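Local coordinates for lipocalin AI-4 (Rhodnius prolixus, PDB 5HA0), which binds the cysteinyl leukotriene LTD4 in a lipocalin barrel and probably serves this blood-feeding insect by sequestering such host mediators, at residues H35-E40 and P119-L124. Sequence-based numbering, arbitrary orientation.
Sequences HSRDSE and PKDNFL. With LTD ((5~{S},6~{R},7~{E},9~{E},11~{Z},14~{Z})-6-[(2~{R})-2-azanyl-3-(2-hydroxy-2-oxoethylamino)-3-oxidanylidene-propyl]sulfanyl-5-oxidanyl-icosa-7,9,11,14-tetraenoic acid), chain B.
Asp38 O is gripped from opposite faces of its carbonyl plane: Asn122 ND2 donates to it at 3.0 Å, and Ser36 OG donates a second hydrogen bond to Asp38 O at 2.7 Å. The Asn122 amide answers in kind, its OD1 taking the hydrogen of Asp38 N at 2.9 Å, so a pair of hydrogen bonds ties the side-chain amide to the Asp38 backbone. The second hydrogen of Asn122 ND2 goes almost straight (170°) to carboxylate oxygen O1 of the leukotriene, 2.9 Å away. Strands 30-36 and 120-127 are antiparallel neighbours in the lipocalin barrel; where 30-36 gives way to a loop beside the ligand pocket, Arg37 N bonds to Phe123 O, next to the non-hydrogen-bonded pair Ser36-Leu124. Arg37 leaves with CG anti to its amide nitrogen (chi1 -178°) and bends at chi3, bringing its guanidinium over Asn122 CA. NE and NH2 hold the two Asp38 oxygens side-on, and NH2 makes salt bridges with both Asp38 OD2 and Asp121 OD1, a three-residue network. Tyr109 binds Asp121 OD2. One arginine shared by two carboxylates should offset their mutual repulsion, and Asn122, both amide ends engaged, is fixed in rotation to present an N-H to the ligand, which Arg110 NE and Lys61 N also bind by hydrogen bonds.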
# COMPACT_ATOMS: atom_id res chain seq x y z
N HIS A 35 -1.17 6.84 -7.96
CA HIS A 35 0.23 7.19 -8.24
C HIS A 35 1.17 6.29 -7.47
O HIS A 35 0.80 5.75 -6.44
CB HIS A 35 0.55 8.63 -7.83
CG HIS A 35 -0.29 9.67 -8.49
ND1 HIS A 35 -1.63 9.84 -8.20
CD2 HIS A 35 0.03 10.65 -9.38
CE1 HIS A 35 -2.11 10.84 -8.92
NE2 HIS A 35 -1.12 11.35 -9.64
N SER A 36 2.39 6.14 -7.96
CA SER A 36 3.40 5.40 -7.21
C SER A 36 4.79 5.88 -7.60
O SER A 36 4.98 6.43 -8.68
CB SER A 36 3.26 3.89 -7.45
OG SER A 36 3.38 3.58 -8.82
N ARG A 37 5.76 5.67 -6.72
CA ARG A 37 7.13 6.07 -7.02
C ARG A 37 7.66 5.32 -8.24
O ARG A 37 8.23 5.93 -9.15
CB ARG A 37 8.03 5.81 -5.80
CG ARG A 37 9.46 6.25 -6.02
CD ARG A 37 10.41 5.68 -4.97
NE ARG A 37 10.51 4.23 -5.11
CZ ARG A 37 10.89 3.40 -4.14
NH1 ARG A 37 11.24 3.87 -2.95
NH2 ARG A 37 10.93 2.10 -4.38
N ASP A 38 7.48 4.00 -8.24
CA ASP A 38 7.93 3.13 -9.33
C ASP A 38 6.69 2.59 -10.01
O ASP A 38 5.71 2.28 -9.33
CB ASP A 38 8.78 1.96 -8.81
CG ASP A 38 9.99 2.39 -8.01
OD1 ASP A 38 10.42 3.55 -8.12
OD2 ASP A 38 10.50 1.54 -7.24
N SER A 39 6.72 2.47 -11.33
CA SER A 39 5.56 1.94 -12.03
C SER A 39 5.96 1.06 -13.20
O SER A 39 7.07 1.17 -13.71
CB SER A 39 4.65 3.08 -12.50
OG SER A 39 5.29 3.93 -13.42
N GLU A 40 5.04 0.20 -13.60
CA GLU A 40 5.23 -0.66 -14.75
C GLU A 40 4.41 -0.13 -15.91
O GLU A 40 3.57 0.76 -15.73
CB GLU A 40 4.81 -2.09 -14.43
CG GLU A 40 5.53 -2.72 -13.26
CD GLU A 40 5.31 -4.22 -13.18
OE1 GLU A 40 4.17 -4.63 -12.85
OE2 GLU A 40 6.27 -4.97 -13.45
N PRO A 119 14.26 -7.73 -1.84
CA PRO A 119 12.90 -7.17 -1.76
C PRO A 119 12.63 -6.12 -2.83
O PRO A 119 13.54 -5.46 -3.31
CB PRO A 119 12.85 -6.55 -0.36
CG PRO A 119 14.29 -6.36 0.03
CD PRO A 119 15.05 -7.46 -0.62
N LYS A 120 11.36 -6.00 -3.22
CA LYS A 120 10.90 -4.92 -4.08
C LYS A 120 9.97 -4.05 -3.26
O LYS A 120 9.07 -4.57 -2.60
CB LYS A 120 10.14 -5.44 -5.30
CG LYS A 120 11.00 -6.03 -6.39
CD LYS A 120 10.12 -6.30 -7.61
CE LYS A 120 10.93 -6.67 -8.81
NZ LYS A 120 10.06 -6.85 -10.01
N ASP A 121 10.18 -2.74 -3.27
CA ASP A 121 9.31 -1.86 -2.49
C ASP A 121 8.80 -0.69 -3.33
O ASP A 121 9.14 -0.56 -4.52
CB ASP A 121 10.00 -1.37 -1.20
CG ASP A 121 11.20 -0.48 -1.44
OD1 ASP A 121 11.50 -0.12 -2.59
OD2 ASP A 121 11.84 -0.11 -0.43
N ASN A 122 7.98 0.14 -2.71
CA ASN A 122 7.36 1.24 -3.42
C ASN A 122 6.71 2.19 -2.45
O ASN A 122 6.41 1.80 -1.31
CB ASN A 122 6.32 0.71 -4.40
CG ASN A 122 6.25 1.51 -5.68
OD1 ASN A 122 6.76 2.63 -5.77
ND2 ASN A 122 5.59 0.94 -6.69
N PHE A 123 6.51 3.42 -2.89
CA PHE A 123 5.59 4.31 -2.19
C PHE A 123 4.38 4.49 -3.08
O PHE A 123 4.50 4.69 -4.29
CB PHE A 123 6.24 5.65 -1.85
CG PHE A 123 7.21 5.58 -0.70
CD1 PHE A 123 8.54 5.27 -0.91
CD2 PHE A 123 6.77 5.82 0.60
CE1 PHE A 123 9.43 5.22 0.16
CE2 PHE A 123 7.65 5.76 1.66
CZ PHE A 123 8.98 5.47 1.44
N LEU A 124 3.21 4.42 -2.45
CA LEU A 124 1.94 4.37 -3.16
C LEU A 124 1.03 5.49 -2.71
O LEU A 124 0.89 5.72 -1.51
CB LEU A 124 1.24 3.04 -2.90
CG LEU A 124 2.05 1.75 -3.11
CD1 LEU A 124 1.23 0.55 -2.66
CD2 LEU A 124 2.45 1.60 -4.55
O2 LTD B . 4.98 -2.62 -4.11
C1 LTD B . 5.20 -2.40 -5.32
O1 LTD B . 4.45 -1.68 -6.01
C2 LTD B . 6.43 -3.01 -5.94
C3 LTD B . 6.03 -4.14 -6.90
C4 LTD B . 4.98 -5.05 -6.27
C5 LTD B . 4.75 -6.26 -7.16
O3 LTD B . 4.09 -5.87 -8.37
C6 LTD B . 3.93 -7.34 -6.46
C7 LTD B . 2.53 -6.84 -6.10
C8 LTD B . 2.12 -6.75 -4.83
C9 LTD B . 0.77 -6.29 -4.51
C10 LTD B . 0.25 -6.32 -3.28
C11 LTD B . -1.13 -5.86 -3.09
C12 LTD B . -1.79 -5.81 -1.93
C13 LTD B . -1.23 -6.22 -0.59
C14 LTD B . -0.35 -5.11 -0.03
C15 LTD B . -0.81 -4.01 0.57
C16 LTD B . -2.29 -3.73 0.76
C17 LTD B . -2.61 -2.28 0.43
C18 LTD B . -4.03 -1.95 0.88
C19 LTD B . -4.50 -0.60 0.34
C20 LTD B . -5.90 -0.30 0.83
O32 LTD B . -1.90 -8.34 -9.42
C21 LTD B . -0.85 -8.60 -8.79
O31 LTD B . -0.11 -7.72 -8.32
CA3 LTD B . -0.46 -10.04 -8.59
N3 LTD B . 0.82 -10.13 -7.90
C22 LTD B . 1.58 -11.22 -8.06
O33 LTD B . 1.22 -12.15 -8.77
CA2 LTD B . 2.89 -11.31 -7.35
CB2 LTD B . 3.19 -10.06 -6.53
SG2 LTD B . 3.83 -8.74 -7.59
N2 LTD B . 3.96 -11.53 -8.34
O HOH W 1 12.54 2.37 -0.83
O HOH W 2 9.66 -1.13 -7.08